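Local coordinates for protein 3-chlorocatechol 1,2-dioxygenase (Rhodococcus opacus, PDB 2BOY) that probably uses a ferric iron to catalyse the intradiol ring cleavage of 3-chlorocatechol by dioxygen in the breakdown of chlorinated aromatics, at residues I196-E202 / F249-V254; T102-E108 / G155-T161; M124-D128 / L144-K148. All blocks are in the same frame, centred on the assembly; numbering follows the deposited sequence.

Interaction 1 (I196-E202 / F249-V254)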
loop_
_atom_site.group_PDB
_atom_site.type_symbol
_atom_site.label_atom_id
_atom_site.label_comp_id
_atom_site.label_asym_id
_atom_site.label_seq_id
_atom_site.Cartn_x
_atom_site.Cartn_y
_atom_site.Cartn_z
ATOM N N ILE A 196 -20.697 7.254 20.240
ATOM C CA ILE A 196 -21.498 7.854 21.288
ATOM C C ILE A 196 -21.357 9.366 21.162
ATOM O O ILE A 196 -20.228 9.875 21.078
ATOM C CB ILE A 196 -20.964 7.378 22.652
ATOM C CG1 ILE A 196 -21.001 5.820 22.690
ATOM C CG2 ILE A 196 -21.800 7.974 23.837
ATOM C CD1 ILE A 196 -20.134 5.246 23.813
ATOM N N ALA A 197 -22.483 10.060 21.146
ATOM C CA ALA A 197 -22.457 11.483 20.816
ATOM C C ALA A 197 -23.521 12.276 21.594
ATOM O O ALA A 197 -24.614 11.780 21.865
ATOM C CB ALA A 197 -22.706 11.644 19.314
ATOM N N LYS A 198 -23.209 13.535 21.907
ATOM C CA LYS A 198 -24.205 14.434 22.458
ATOM C C LYS A 198 -23.699 15.854 22.158
ATOM O O LYS A 198 -22.520 16.129 22.334
ATOM C CB LYS A 198 -24.353 14.261 23.973
ATOM C CG LYS A 198 -25.533 15.148 24.605
ATOM C CD LYS A 198 -25.603 14.961 26.138
ATOM C CE LYS A 198 -26.455 16.030 26.876
ATOM N NZ LYS A 198 -27.823 16.117 26.355
ATOM N N GLU A 199 -24.592 16.703 21.651
ATOM C CA GLU A 199 -24.280 18.129 21.457
ATOM C C GLU A 199 -23.572 18.775 22.636
ATOM O O GLU A 199 -24.012 18.678 23.785
ATOM C CB GLU A 199 -25.557 18.891 21.102
ATOM C CG GLU A 199 -25.259 20.340 20.716
ATOM N N GLY A 200 -22.445 19.444 22.338
ATOM C CA GLY A 200 -21.593 20.044 23.344
ATOM C C GLY A 200 -20.507 19.163 23.933
ATOM O O GLY A 200 -19.770 19.594 24.828
ATOM N N TYR A 201 -20.416 17.914 23.454
ATOM C CA TYR A 201 -19.419 16.978 23.956
ATOM C C TYR A 201 -18.643 16.405 22.816
ATOM O O TYR A 201 -19.143 16.307 21.710
ATOM C CB TYR A 201 -20.085 15.830 24.749
ATOM C CG TYR A 201 -20.747 16.379 25.980
ATOM C CD1 TYR A 201 -22.011 16.987 25.902
ATOM C CD2 TYR A 201 -20.086 16.384 27.188
ATOM C CE1 TYR A 201 -22.609 17.546 27.018
ATOM C CE2 TYR A 201 -20.675 16.917 28.313
ATOM C CZ TYR A 201 -21.934 17.505 28.215
ATOM O OH TYR A 201 -22.491 18.049 29.316
ATOM N N GLU A 202 -17.418 15.993 23.114
ATOM C CA GLU A 202 -16.605 15.302 22.139
ATOM C C GLU A 202 -17.127 13.857 22.040
ATOM O O GLU A 202 -17.399 13.229 23.079
ATOM C CB GLU A 202 -15.162 15.294 22.595
ATOM C CG GLU A 202 -14.567 16.694 22.571
ATOM C CD GLU A 202 -13.059 16.707 22.583
ATOM O OE1 GLU A 202 -12.434 15.767 23.144
ATOM O OE2 GLU A 202 -12.511 17.695 22.039
ATOM N N PHE A 249 -19.609 4.805 30.488
ATOM C CA PHE A 249 -18.906 5.645 29.525
ATOM C C PHE A 249 -18.813 7.095 30.043
ATOM O O PHE A 249 -19.709 7.574 30.745
ATOM C CB PHE A 249 -19.672 5.731 28.200
ATOM C CG PHE A 249 -19.946 4.375 27.526
ATOM C CD1 PHE A 249 -21.157 3.731 27.732
ATOM C CD2 PHE A 249 -19.037 3.840 26.608
ATOM C CE1 PHE A 249 -21.469 2.524 27.074
ATOM C CE2 PHE A 249 -19.331 2.613 25.957
ATOM C CZ PHE A 249 -20.565 1.997 26.186
ATOM N N THR A 250 -17.732 7.781 29.693
ATOM C CA THR A 250 -17.601 9.207 30.040
ATOM C C THR A 250 -17.405 10.048 28.790
ATOM O O THR A 250 -16.603 9.684 27.938
ATOM C CB THR A 250 -16.460 9.447 31.004
ATOM O OG1 THR A 250 -16.699 8.718 32.217
ATOM C CG2 THR A 250 -16.450 10.946 31.467
ATOM N N LEU A 251 -18.132 11.166 28.689
ATOM C CA LEU A 251 -17.882 12.142 27.623
ATOM C C LEU A 251 -17.327 13.440 28.227
ATOM O O LEU A 251 -17.727 13.842 29.334
ATOM C CB LEU A 251 -19.168 12.458 26.848
ATOM C CG LEU A 251 -19.947 11.349 26.090
ATOM C CD1 LEU A 251 -21.073 11.907 25.216
ATOM C CD2 LEU A 251 -18.931 10.548 25.233
ATOM N N GLY A 252 -16.450 14.111 27.478
ATOM C CA GLY A 252 -15.871 15.360 27.951
ATOM C C GLY A 252 -16.417 16.474 27.092
ATOM O O GLY A 252 -16.703 16.268 25.926
ATOM N N LYS A 253 -16.558 17.664 27.670
ATOM C CA LYS A 253 -17.159 18.789 26.952
ATOM C C LYS A 253 -16.295 19.256 25.812
ATOM O O LYS A 253 -15.080 19.138 25.858
ATOM C CB LYS A 253 -17.429 19.965 27.909
ATOM C CG LYS A 253 -18.578 19.706 28.869
ATOM C CD LYS A 253 -19.405 20.977 29.051
ATOM C CE LYS A 253 -20.402 20.844 30.198
ATOM N NZ LYS A 253 -20.515 22.134 30.977
ATOM N N VAL A 254 -16.930 19.790 24.778
ATOM C CA VAL A 254 -16.226 20.448 23.665
ATOM C C VAL A 254 -15.416 21.651 24.194
ATOM O O VAL A 254 -15.795 22.259 25.205
ATOM C CB VAL A 254 -17.253 20.866 22.573
ATOM C CG1 VAL A 254 -16.845 22.141 21.825
ATOM C CG2 VAL A 254 -17.548 19.671 21.596
ATOM O OXT VAL A 254 -14.355 21.998 23.644
HETATM O O HOH W 1 -15.507 12.821 25.078
HETATM O O HOH W 2 -13.438 20.201 21.240
#

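Interaction 2 (T102-E108 / G155-T161)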
loop_
_atom_site.group_PDB
_atom_site.type_symbol
_atom_site.label_atom_id
_atom_site.label_comp_id
_atom_site.label_asym_id
_atom_site.label_seq_id
_atom_site.Cartn_x
_atom_site.Cartn_y
_atom_site.Cartn_z
ATOM N N THR A 102 -27.925 -15.007 25.390
ATOM C CA THR A 102 -28.537 -13.688 25.628
ATOM C C THR A 102 -27.632 -12.855 26.498
ATOM O O THR A 102 -27.073 -13.351 27.479
ATOM C CB THR A 102 -29.911 -13.849 26.314
ATOM O OG1 THR A 102 -30.825 -14.424 25.373
ATOM C CG2 THR A 102 -30.529 -12.472 26.590
ATOM N N LEU A 103 -27.472 -11.586 26.124
ATOM C CA LEU A 103 -26.654 -10.669 26.877
ATOM C C LEU A 103 -27.511 -9.475 27.261
ATOM O O LEU A 103 -28.138 -8.856 26.368
ATOM C CB LEU A 103 -25.461 -10.162 26.023
ATOM C CG LEU A 103 -24.602 -9.099 26.737
ATOM C CD1 LEU A 103 -23.942 -9.657 28.020
ATOM C CD2 LEU A 103 -23.542 -8.482 25.775
ATOM N N ILE A 104 -27.511 -9.124 28.544
ATOM C CA ILE A 104 -28.181 -7.893 29.000
ATOM C C ILE A 104 -27.095 -6.921 29.356
ATOM O O ILE A 104 -26.262 -7.178 30.261
ATOM C CB ILE A 104 -29.145 -8.133 30.183
ATOM C CG1 ILE A 104 -30.150 -9.261 29.848
ATOM C CG2 ILE A 104 -29.823 -6.838 30.598
ATOM C CD1 ILE A 104 -31.011 -9.035 28.589
ATOM N N PHE A 105 -27.094 -5.793 28.642
ATOM C CA PHE A 105 -26.022 -4.799 28.794
ATOM C C PHE A 105 -26.594 -3.551 29.478
ATOM O O PHE A 105 -27.561 -2.967 28.979
ATOM C CB PHE A 105 -25.386 -4.478 27.425
ATOM C CG PHE A 105 -24.257 -3.472 27.497
ATOM C CD1 PHE A 105 -24.523 -2.128 27.756
ATOM C CD2 PHE A 105 -22.933 -3.874 27.299
ATOM C CE1 PHE A 105 -23.487 -1.163 27.845
ATOM C CE2 PHE A 105 -21.872 -2.928 27.344
ATOM C CZ PHE A 105 -22.171 -1.561 27.655
ATOM N N ARG A 106 -26.074 -3.214 30.661
ATOM C CA ARG A 106 -26.557 -2.052 31.410
ATOM C C ARG A 106 -25.518 -0.957 31.237
ATOM O O ARG A 106 -24.375 -1.072 31.737
ATOM C CB ARG A 106 -26.718 -2.410 32.904
ATOM C CG ARG A 106 -27.748 -3.522 33.130
ATOM C CD ARG A 106 -27.894 -3.982 34.610
ATOM N NE ARG A 106 -28.743 -5.200 34.720
ATOM C CZ ARG A 106 -30.041 -5.192 34.475
ATOM N NH1 ARG A 106 -30.592 -4.038 34.132
ATOM N NH2 ARG A 106 -30.782 -6.304 34.595
ATOM N N GLY A 107 -25.902 0.106 30.515
ATOM C CA GLY A 107 -25.004 1.210 30.221
ATOM C C GLY A 107 -25.296 2.446 31.055
ATOM O O GLY A 107 -26.433 2.671 31.506
ATOM N N GLU A 108 -24.258 3.247 31.271
ATOM C CA GLU A 108 -24.426 4.555 31.879
ATOM C C GLU A 108 -23.432 5.465 31.150
ATOM O O GLU A 108 -22.300 5.033 30.804
ATOM C CB GLU A 108 -24.106 4.512 33.404
ATOM C CG GLU A 108 -24.391 5.854 34.129
ATOM C CD GLU A 108 -23.914 5.900 35.581
ATOM O OE1 GLU A 108 -22.912 5.215 35.915
ATOM O OE2 GLU A 108 -24.516 6.672 36.372
ATOM N N GLY A 155 -29.066 8.998 32.621
ATOM C CA GLY A 155 -27.843 8.685 31.876
ATOM C C GLY A 155 -27.683 7.188 31.608
ATOM O O GLY A 155 -26.579 6.737 31.265
ATOM N N ARG A 156 -28.782 6.438 31.726
ATOM C CA ARG A 156 -28.748 4.982 31.692
ATOM C C ARG A 156 -29.541 4.385 30.536
ATOM O O ARG A 156 -30.438 5.008 29.962
ATOM C CB ARG A 156 -29.287 4.408 33.010
ATOM C CG ARG A 156 -28.365 4.637 34.202
ATOM C CD ARG A 156 -28.881 4.012 35.524
ATOM N NE ARG A 156 -27.988 4.329 36.643
ATOM C CZ ARG A 156 -26.861 3.645 36.936
ATOM N NH1 ARG A 156 -26.492 2.583 36.226
ATOM N NH2 ARG A 156 -26.106 4.016 37.960
ATOM N N PHE A 157 -29.218 3.137 30.222
ATOM C CA PHE A 157 -30.051 2.355 29.303
ATOM C C PHE A 157 -29.758 0.892 29.610
ATOM O O PHE A 157 -28.719 0.542 30.213
ATOM C CB PHE A 157 -29.724 2.660 27.804
ATOM C CG PHE A 157 -28.298 2.317 27.405
ATOM C CD1 PHE A 157 -27.955 1.022 27.012
ATOM C CD2 PHE A 157 -27.298 3.275 27.453
ATOM C CE1 PHE A 157 -26.650 0.705 26.648
ATOM C CE2 PHE A 157 -25.971 2.974 27.099
ATOM C CZ PHE A 157 -25.647 1.695 26.670
ATOM N N THR A 158 -30.681 0.039 29.174
ATOM C CA THR A 158 -30.517 -1.399 29.277
ATOM C C THR A 158 -30.719 -1.886 27.876
ATOM O O THR A 158 -31.692 -1.477 27.214
ATOM C CB THR A 158 -31.625 -1.979 30.195
ATOM O OG1 THR A 158 -31.383 -1.567 31.556
ATOM C CG2 THR A 158 -31.545 -3.502 30.254
ATOM N N LEU A 159 -29.821 -2.751 27.410
ATOM C CA LEU A 159 -29.878 -3.220 26.019
ATOM C C LEU A 159 -29.828 -4.743 26.003
ATOM O O LEU A 159 -28.939 -5.337 26.637
ATOM C CB LEU A 159 -28.711 -2.612 25.212
ATOM C CG LEU A 159 -28.534 -3.066 23.734
ATOM C CD1 LEU A 159 -29.738 -2.662 22.912
ATOM C CD2 LEU A 159 -27.257 -2.487 23.134
ATOM N N ARG A 160 -30.780 -5.367 25.292
ATOM C CA ARG A 160 -30.744 -6.812 25.111
ATOM C C ARG A 160 -30.143 -7.199 23.748
ATOM O O ARG A 160 -30.548 -6.701 22.695
ATOM C CB ARG A 160 -32.146 -7.423 25.241
ATOM C CG ARG A 160 -32.189 -8.910 24.950
ATOM C CD ARG A 160 -33.528 -9.608 25.269
ATOM N NE ARG A 160 -33.878 -10.543 24.185
ATOM C CZ ARG A 160 -35.015 -10.492 23.472
ATOM N NH1 ARG A 160 -35.938 -9.574 23.743
ATOM N NH2 ARG A 160 -35.247 -11.370 22.490
ATOM N N THR A 161 -29.198 -8.118 23.776
ATOM C CA THR A 161 -28.610 -8.593 22.553
ATOM C C THR A 161 -28.141 -10.026 22.781
ATOM O O THR A 161 -28.664 -10.715 23.672
ATOM C CB THR A 161 -27.516 -7.595 22.097
ATOM O OG1 THR A 161 -26.988 -8.004 20.863
ATOM C CG2 THR A 161 -26.320 -7.525 23.074
HETATM O O HOH W 3 -31.251 -11.979 23.272
HETATM O O HOH W 4 -27.616 1.153 33.389
#

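Interaction 3 (M124-D128 / L144-K148)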
loop_
_atom_site.group_PDB
_atom_site.type_symbol
_atom_site.label_atom_id
_atom_site.label_comp_id
_atom_site.label_asym_id
_atom_site.label_seq_id
_atom_site.Cartn_x
_atom_site.Cartn_y
_atom_site.Cartn_z
ATOM N N MET A 124 -24.699 1.343 18.036
ATOM C CA MET A 124 -23.955 0.112 18.398
ATOM C C MET A 124 -24.056 -0.892 17.275
ATOM O O MET A 124 -25.100 -0.981 16.652
ATOM C CB MET A 124 -24.510 -0.467 19.694
ATOM C CG MET A 124 -23.574 -1.454 20.434
ATOM S SD MET A 124 -23.564 -3.191 19.784
ATOM C CE MET A 124 -24.734 -4.018 20.881
ATOM N N TRP A 125 -22.940 -1.540 16.932
ATOM C CA TRP A 125 -22.982 -2.622 15.949
ATOM C C TRP A 125 -22.088 -3.734 16.418
ATOM O O TRP A 125 -21.110 -3.506 17.139
ATOM C CB TRP A 125 -22.635 -2.151 14.506
ATOM C CG TRP A 125 -21.225 -1.654 14.251
ATOM C CD1 TRP A 125 -20.271 -2.279 13.507
ATOM C CD2 TRP A 125 -20.650 -0.381 14.649
ATOM N NE1 TRP A 125 -19.134 -1.505 13.427
ATOM C CE2 TRP A 125 -19.317 -0.350 14.146
ATOM C CE3 TRP A 125 -21.117 0.711 15.415
ATOM C CZ2 TRP A 125 -18.426 0.732 14.379
ATOM C CZ3 TRP A 125 -20.241 1.793 15.654
ATOM C CH2 TRP A 125 -18.900 1.787 15.144
ATOM N N GLN A 126 -22.414 -4.950 15.994
ATOM C CA GLN A 126 -21.688 -6.114 16.446
ATOM C C GLN A 126 -21.958 -7.194 15.418
ATOM O O GLN A 126 -22.913 -7.097 14.642
ATOM C CB GLN A 126 -22.196 -6.577 17.834
ATOM C CG GLN A 126 -23.678 -7.113 17.792
ATOM C CD GLN A 126 -24.094 -7.757 19.082
ATOM O OE1 GLN A 126 -24.616 -7.096 19.976
ATOM N NE2 GLN A 126 -23.892 -9.075 19.177
ATOM N N ALA A 127 -21.140 -8.234 15.482
ATOM C CA ALA A 127 -21.325 -9.434 14.691
ATOM C C ALA A 127 -22.332 -10.345 15.370
ATOM O O ALA A 127 -22.614 -10.203 16.551
ATOM C CB ALA A 127 -19.981 -10.159 14.540
ATOM N N ASP A 128 -22.858 -11.318 14.613
ATOM C CA ASP A 128 -23.787 -12.262 15.184
ATOM C C ASP A 128 -23.018 -13.415 15.835
ATOM O O ASP A 128 -21.788 -13.374 15.941
ATOM C CB ASP A 128 -24.805 -12.756 14.105
ATOM C CG ASP A 128 -24.185 -13.710 13.086
ATOM O OD1 ASP A 128 -22.976 -14.043 13.142
ATOM O OD2 ASP A 128 -24.859 -14.164 12.149
ATOM N N LEU A 144 -29.265 -6.145 10.819
ATOM C CA LEU A 144 -29.213 -7.125 11.905
ATOM C C LEU A 144 -28.086 -6.639 12.836
ATOM O O LEU A 144 -27.000 -6.297 12.333
ATOM C CB LEU A 144 -28.836 -8.494 11.395
ATOM C CG LEU A 144 -29.169 -9.638 12.353
ATOM C CD1 LEU A 144 -30.730 -9.837 12.285
ATOM C CD2 LEU A 144 -28.414 -10.857 11.947
ATOM N N PHE A 145 -28.323 -6.643 14.147
ATOM C CA PHE A 145 -27.279 -6.336 15.145
ATOM C C PHE A 145 -26.652 -4.953 14.933
ATOM O O PHE A 145 -25.479 -4.756 15.214
ATOM C CB PHE A 145 -26.187 -7.417 15.201
ATOM C CG PHE A 145 -26.635 -8.654 15.933
ATOM C CD1 PHE A 145 -26.813 -9.863 15.238
ATOM C CD2 PHE A 145 -26.984 -8.577 17.272
ATOM C CE1 PHE A 145 -27.285 -10.991 15.926
ATOM C CE2 PHE A 145 -27.438 -9.698 17.981
ATOM C CZ PHE A 145 -27.587 -10.909 17.290
ATOM N N ARG A 146 -27.493 -4.008 14.522
ATOM C CA ARG A 146 -27.124 -2.586 14.435
ATOM C C ARG A 146 -28.289 -1.771 14.966
ATOM O O ARG A 146 -29.443 -1.947 14.511
ATOM C CB ARG A 146 -26.878 -2.230 12.958
ATOM C CG ARG A 146 -25.710 -2.985 12.314
ATOM C CD ARG A 146 -25.469 -2.677 10.821
ATOM N NE ARG A 146 -24.363 -3.448 10.256
ATOM C CZ ARG A 146 -23.067 -3.110 10.303
ATOM N NH1 ARG A 146 -22.651 -1.983 10.938
ATOM N NH2 ARG A 146 -22.174 -3.899 9.708
ATOM N N GLY A 147 -28.027 -0.849 15.910
ATOM C CA GLY A 147 -29.117 -0.059 16.464
ATOM C C GLY A 147 -28.662 1.225 17.132
ATOM O O GLY A 147 -27.501 1.328 17.584
ATOM N N LYS A 148 -29.596 2.155 17.257
ATOM C CA LYS A 148 -29.356 3.403 17.971
ATOM C C LYS A 148 -30.249 3.455 19.205
ATOM O O LYS A 148 -31.439 3.155 19.127
ATOM C CB LYS A 148 -29.684 4.593 17.084
ATOM C CG LYS A 148 -28.749 4.697 15.890
ATOM C CD LYS A 148 -29.221 5.763 14.971
ATOM C CE LYS A 148 -28.189 6.072 13.909
ATOM N NZ LYS A 148 -28.699 7.230 13.186
HETATM O O HOH W 5 -24.151 -6.622 12.228
#

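Interaction 1 (I196-E202 / F249-V254)
At the inner end of this contact I196 lays its CD1 methyl over the face of the F249 ring, 3.7 Å from the centroid, a CH-pi contact within the beta core of the intradiol dioxygenase fold, where L122 touches both side chains. L251 continues the apolar patch: its CD2 packs on I196 CG2 at 4.1 Å, and its CB meets Y201 CD2 at 4.0 Å. Beyond it the chain reverses through a type II turn from K198 to Y201, closed by Y201 N to K198 O at 3.0 Å; G200 takes the positive phi this turn needs. The returning chain and the C-terminal tail then pair as a single beta bridge, Y201 with K253, flanked by hydrogen bonds from E202 N to G252 O (2.9 Å) and from V254 N to G200 O (2.8 Å). At the surface R68 forms a salt bridge with the terminal carboxylate, and a water donates to both E202 OE2 (2.8 Å) and V254 OXT (3.1 Å).

Interaction 2 (T102-E108 / G155-T161)
Strands 102-108 and 156-161 run antiparallel, their axes 4.7 Å apart at closest approach and their directions 162° apart. Six backbone hydrogen bonds join them in three reciprocal pairs. L103 N to T161 O and T161 N to L103 O are both 2.9 Å, F105 N to L159 O and L159 N to F105 O both 2.8 Å; G107 N to F157 O is 2.9 Å and F157 N to G107 O 3.1 Å. The non-hydrogen-bonded pairs I104-R160 and R106-T158 lie between them, and E108-R156 follows beyond G107-F157; CA-H...O contacts such as R156 CA to G107 O (3.3 Å) add to the cohesion.

Apolar packing gathers on the face that carries L103, F105, F157 and L159. F157 swings across its partner G107, whose CA sits 3.8 Å from the ring centroid, over its face; a CB would collide with the ring, so glycine makes room. The F105 and F157 ring planes are nearly parallel (7°) and the rings meet rim to rim, F105 CD1 to F157 CE1 at 3.7 Å.

The other face is mostly polar and more exposed, though I104 packs there, CG2 on T158 CG2 and CD1 on R160 CG, both at 3.8 Å. E108 OE2 lies 3.5 Å from R156 NH2 in a salt bridge above the guanidinium plane, a purely electrostatic pairing. At the opposite end a water accepts from R160 NE (3.1 Å) and donates to T161 O (2.9 Å).

Packing F157 on L122 and L159 on M124 of strand 121-125, this antiparallel pair belongs to the beta core of intradiol dioxygenases.

Interaction 3 (M124-D128 / L144-K148)
Three backbone hydrogen bonds tie the end of strand 121-125 to the start of strand 146-150. M124 N to G147 O (2.8 Å) and G147 N to M124 O (3.0 Å) close an antiparallel hydrogen-bonded pair; past the non-hydrogen-bonded pair W125-R146, Q126 N reaches F145 O at 3.2 Å with a more bent geometry. From there the backbones are joined by a water that donates to Q126 O (2.8 Å) and L144 O (2.9 Å). Q126 NE2 bonds A127 O of its own segment (3.1 Å) and I162 O, and Q126 OE1 bonds T161 OG1. Buried R146 is held by S134 at NE, and R146 NH1, bonded to Y78 O, lies 3.5 Å from W125 CD1.

F145 provides the main packing surface. Its CD2 approaches Q126 CD and its CE1 approaches D128 CB, both at 3.5 Å, and A127 O lies over one face of the ring.

W125 stacks on H193, an iron ligand, and its side chain also approaches Y133, another ligand. The strand pairing thus places W125 beside the iron ligands, consistent with a second-shell role, and the buried polar groups, matched with partners, are consistent with a firmly held wall beside the ferric site.

In the fold
All three contacts reach the same mixed sheet; interactions 2 and 3 pair neighbouring strands, interaction 1 the chain beyond two strand ends. Interaction 3 is wholly buried, and its polar groups find partners within the protein; it is also closest to the iron, and along the chain it nests within the loop closed by interaction 2. Those two meet where T161 OG1 and Q126 OE1 lie 2.7 Å apart, probably hydrogen-bonded, and where L159 packs on M124. Interaction 2 has the most regular pairing, with one buried and one solvent-facing side. Interaction 1, at the C-terminus, passes from apolar core to charged surface and has just one beta bridge. It adjoins interaction 2 through F249, whose ring packs on F105 and F157, but does not touch interaction 3.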